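Local atomic coordinates of Mec-8 protein (Caenorhabditis elegans, PDB entry 6DG0), a protein that probably binds RNA as a nuclear splicing factor, its C-terminal RNA recognition motif being held here with a short single-stranded DNA. Residues S4-A9 with I76-N81. The protein carries 2 engineered substitutions. Numbering follows the deposited sequence.
Sequences STLFVA and IEYARN. With nucleotides of chain D.
Ile76 lies beside Val8 on the helix-covered side of the sheet, pointing the same way, with Ile76 CG1 4.1 Å from Val8 CG2; Phe24 of helix 17-24 packs on both. Glu77 pairs with Phe7 through a backbone bond each way, and both side chains stand on the nucleic acid side. The extended Glu77 chain carries its carboxylate to the base edges: OE2 accepts from N1 (2.7 Å) and N2 of guanine DG2 of chain D, while OE1 takes N4 of cytosine DC3 of chain D at 2.8 Å. That cytosine lies over the Phe7 ring, its C6 3.3 Å above the plane and over the ring centre; Phe7 CG, anti to the backbone N (chi1 168°), is 3.6 Å from DC3 C5. An alanine at Phe7 would probably leave the cytosine without the ring beneath it and its N4 less firmly held against Glu77 OE1. Tyr78 diverges from Leu6, though its CD1 meets Leu6 CD2 at 3.9 Å; its hydroxyl bonds to Thr55, and its carbonyl O accepts from N4 of DC3. Ala79 N bonds to Thr5 O at 3.0 Å. Arg80 N bonds weakly to N3 and O2 of the cytosine; its guanidinium has DC3 C5 over one face, offset toward the rim, and bonds weakly to DC3 OP2. Asn81 O is 3.0 Å from N6 of adenine DA4 of chain D. A base over an aromatic of central strand 4-11, in the place of RNP2, with base edges read by strand 75-78 and the chain after it, is typical of the RNA recognition motif.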
loop_
_atom_site.group_PDB
_atom_site.type_symbol
_atom_site.label_atom_id
_atom_site.label_comp_id
_atom_site.label_asym_id
_atom_site.label_seq_id
_atom_site.Cartn_x
_atom_site.Cartn_y
_atom_site.Cartn_z
ATOM N N SER A 4 3.431 10.939 3.368
ATOM C CA SER A 4 2.421 10.750 2.330
ATOM C C SER A 4 1.911 9.313 2.287
ATOM O O SER A 4 2.694 8.364 2.235
ATOM C CB SER A 4 2.982 11.150 0.964
ATOM O OG SER A 4 1.999 11.019 -0.048
ATOM N N THR A 5 0.590 9.165 2.301
ATOM C CA THR A 5 -0.043 7.852 2.351
ATOM C C THR A 5 -0.544 7.393 0.980
ATOM O O THR A 5 -1.110 8.181 0.222
ATOM C CB THR A 5 -1.232 7.859 3.340
ATOM O OG1 THR A 5 -0.768 8.209 4.649
ATOM C CG2 THR A 5 -1.904 6.494 3.397
ATOM N N LEU A 6 -0.343 6.114 0.676
ATOM C CA LEU A 6 -0.840 5.521 -0.562
ATOM C C LEU A 6 -2.048 4.623 -0.303
ATOM O O LEU A 6 -2.192 4.063 0.784
ATOM C CB LEU A 6 0.262 4.717 -1.258
ATOM C CG LEU A 6 1.505 5.469 -1.740
ATOM C CD1 LEU A 6 2.539 4.494 -2.284
ATOM C CD2 LEU A 6 1.130 6.502 -2.793
ATOM N N PHE A 7 -2.918 4.501 -1.302
ATOM C CA PHE A 7 -4.044 3.572 -1.245
ATOM C C PHE A 7 -3.791 2.368 -2.153
ATOM O O PHE A 7 -3.466 2.530 -3.327
ATOM C CB PHE A 7 -5.346 4.278 -1.638
ATOM C CG PHE A 7 -6.497 3.342 -1.887
ATOM C CD1 PHE A 7 -7.219 2.814 -0.829
ATOM C CD2 PHE A 7 -6.868 3.001 -3.179
ATOM C CE1 PHE A 7 -8.277 1.949 -1.052
ATOM C CE2 PHE A 7 -7.926 2.142 -3.408
ATOM C CZ PHE A 7 -8.632 1.616 -2.343
ATOM N N VAL A 8 -3.953 1.164 -1.612
ATOM C CA VAL A 8 -3.701 -0.058 -2.374
ATOM C C VAL A 8 -4.932 -0.961 -2.467
ATOM O O VAL A 8 -5.499 -1.363 -1.455
ATOM C CB VAL A 8 -2.538 -0.864 -1.762
ATOM C CG1 VAL A 8 -2.233 -2.090 -2.612
ATOM C CG2 VAL A 8 -1.301 0.014 -1.622
ATOM N N ALA A 9 -5.325 -1.277 -3.697
ATOM C CA ALA A 9 -6.480 -2.129 -3.978
ATOM C C ALA A 9 -6.037 -3.409 -4.682
ATOM O O ALA A 9 -4.841 -3.615 -4.893
ATOM C CB ALA A 9 -7.504 -1.381 -4.819
ATOM N N ILE A 76 -2.630 0.850 -7.146
ATOM C CA ILE A 76 -2.236 1.828 -6.142
ATOM C C ILE A 76 -2.575 3.261 -6.539
ATOM O O ILE A 76 -2.319 3.684 -7.667
ATOM C CB ILE A 76 -0.722 1.745 -5.857
ATOM C CG1 ILE A 76 -0.304 0.294 -5.601
ATOM C CG2 ILE A 76 -0.344 2.636 -4.682
ATOM C CD1 ILE A 76 1.173 0.128 -5.297
ATOM N N GLU A 77 -3.153 4.003 -5.598
ATOM C CA GLU A 77 -3.442 5.421 -5.783
ATOM C C GLU A 77 -2.904 6.215 -4.602
ATOM O O GLU A 77 -2.558 5.643 -3.568
ATOM C CB GLU A 77 -4.944 5.665 -5.920
ATOM C CG GLU A 77 -5.636 4.849 -6.987
ATOM C CD GLU A 77 -7.140 5.036 -6.962
ATOM O OE1 GLU A 77 -7.629 5.827 -6.124
ATOM O OE2 GLU A 77 -7.834 4.390 -7.775
ATOM N N TYR A 78 -2.833 7.533 -4.756
ATOM C CA TYR A 78 -2.629 8.402 -3.606
ATOM C C TYR A 78 -3.869 8.319 -2.725
ATOM O O TYR A 78 -4.993 8.376 -3.228
ATOM C CB TYR A 78 -2.384 9.855 -4.025
ATOM C CG TYR A 78 -1.070 10.120 -4.729
ATOM C CD1 TYR A 78 0.142 10.008 -4.058
ATOM C CD2 TYR A 78 -1.046 10.530 -6.056
ATOM C CE1 TYR A 78 1.341 10.264 -4.699
ATOM C CE2 TYR A 78 0.145 10.794 -6.703
ATOM C CZ TYR A 78 1.335 10.659 -6.023
ATOM O OH TYR A 78 2.523 10.919 -6.666
ATOM N N ALA A 79 -3.676 8.186 -1.416
ATOM C CA ALA A 79 -4.805 8.193 -0.493
ATOM C C ALA A 79 -5.418 9.586 -0.457
ATOM O O ALA A 79 -4.727 10.581 -0.679
ATOM C CB ALA A 79 -4.372 7.757 0.897
ATOM N N ARG A 80 -6.714 9.662 -0.179
ATOM C CA ARG A 80 -7.404 10.946 -0.171
ATOM C C ARG A 80 -7.013 11.743 1.064
ATOM O O ARG A 80 -6.999 12.974 1.049
ATOM C CB ARG A 80 -8.918 10.749 -0.237
ATOM C CG ARG A 80 -9.399 10.157 -1.552
ATOM C CD ARG A 80 -10.916 10.155 -1.642
ATOM N NE ARG A 80 -11.395 9.389 -2.789
ATOM C CZ ARG A 80 -11.930 8.176 -2.702
ATOM N NH1 ARG A 80 -12.054 7.588 -1.520
ATOM N NH2 ARG A 80 -12.339 7.550 -3.797
ATOM N N ASN A 81 -6.695 11.026 2.134
ATOM C CA ASN A 81 -6.300 11.656 3.380
ATOM C C ASN A 81 -5.021 11.025 3.905
ATOM O O ASN A 81 -4.735 9.861 3.626
ATOM C CB ASN A 81 -7.410 11.533 4.424
ATOM C CG ASN A 81 -8.727 12.105 3.944
ATOM O OD1 ASN A 81 -9.608 11.368 3.503
ATOM N ND2 ASN A 81 -8.870 13.422 4.029
ATOM P P DC D 3 -14.110 3.810 -1.561
ATOM O OP1 DC D 3 -14.985 3.986 -0.383
ATOM O OP2 DC D 3 -13.990 4.897 -2.559
ATOM O "O5'" DC D 3 -12.633 3.447 -1.063
ATOM C "C5'" DC D 3 -12.442 2.488 -0.022
ATOM C "C4'" DC D 3 -11.662 3.085 1.140
ATOM O "O4'" DC D 3 -10.355 3.512 0.675
ATOM C "C3'" DC D 3 -12.288 4.312 1.795
ATOM O "O3'" DC D 3 -11.972 4.330 3.180
ATOM C "C2'" DC D 3 -11.615 5.464 1.058
ATOM C "C1'" DC D 3 -10.214 4.910 0.839
ATOM N N1 DC D 3 -9.545 5.458 -0.372
ATOM C C2 DC D 3 -8.608 6.486 -0.237
ATOM O O2 DC D 3 -8.351 6.922 0.892
ATOM N N3 DC D 3 -8.007 6.976 -1.349
ATOM C C4 DC D 3 -8.314 6.479 -2.548
ATOM N N4 DC D 3 -7.694 6.995 -3.615
ATOM C C5 DC D 3 -9.269 5.433 -2.707
ATOM C C6 DC D 3 -9.856 4.957 -1.603
ATOM P P DG D 2 -14.928 4.640 -6.993
ATOM O OP1 DG D 2 -16.294 5.120 -6.691
ATOM O OP2 DG D 2 -13.814 5.606 -7.117
ATOM O "O5'" DG D 2 -14.561 3.558 -5.878
ATOM C "C5'" DG D 2 -15.567 2.663 -5.418
ATOM C "C4'" DG D 2 -14.962 1.586 -4.546
ATOM O "O4'" DG D 2 -14.235 0.672 -5.374
ATOM C "C3'" DG D 2 -13.942 2.083 -3.542
ATOM O "O3'" DG D 2 -14.599 2.491 -2.341
ATOM C "C2'" DG D 2 -13.053 0.852 -3.316
ATOM C "C1'" DG D 2 -13.265 0.016 -4.592
ATOM N N9 DG D 2 -12.062 -0.158 -5.408
ATOM C C8 DG D 2 -11.563 -1.343 -5.892
ATOM N N7 DG D 2 -10.481 -1.201 -6.604
ATOM C C5 DG D 2 -10.247 0.166 -6.602
ATOM C C6 DG D 2 -9.211 0.914 -7.212
ATOM O O6 DG D 2 -8.266 0.498 -7.897
ATOM N N1 DG D 2 -9.343 2.277 -6.963
ATOM C C2 DG D 2 -10.349 2.846 -6.219
ATOM N N2 DG D 2 -10.309 4.180 -6.088
ATOM N N3 DG D 2 -11.327 2.158 -5.641
ATOM C C4 DG D 2 -11.213 0.828 -5.874
ATOM P P DA D 4 -13.117 4.605 4.271
ATOM O OP1 DA D 4 -14.349 3.911 3.832
ATOM O OP2 DA D 4 -13.141 6.064 4.516
ATOM O "O5'" DA D 4 -12.564 3.908 5.600
ATOM C "C5'" DA D 4 -12.257 2.517 5.614
ATOM C "C4'" DA D 4 -11.299 2.191 6.750
ATOM O "O4'" DA D 4 -9.954 2.585 6.372
ATOM C "C3'" DA D 4 -11.599 2.907 8.066
ATOM O "O3'" DA D 4 -11.372 2.041 9.173
ATOM C "C2'" DA D 4 -10.623 4.081 8.060
ATOM C "C1'" DA D 4 -9.430 3.501 7.310
ATOM N N9 DA D 4 -8.670 4.512 6.579
ATOM C C8 DA D 4 -9.162 5.407 5.669
ATOM N N7 DA D 4 -8.253 6.207 5.168
ATOM C C5 DA D 4 -7.080 5.812 5.791
ATOM C C6 DA D 4 -5.752 6.271 5.692
ATOM N N6 DA D 4 -5.376 7.271 4.886
ATOM N N1 DA D 4 -4.821 5.660 6.453
ATOM C C2 DA D 4 -5.200 4.659 7.257
ATOM N N3 DA D 4 -6.414 4.141 7.437
ATOM C C4 DA D 4 -7.318 4.769 6.667
#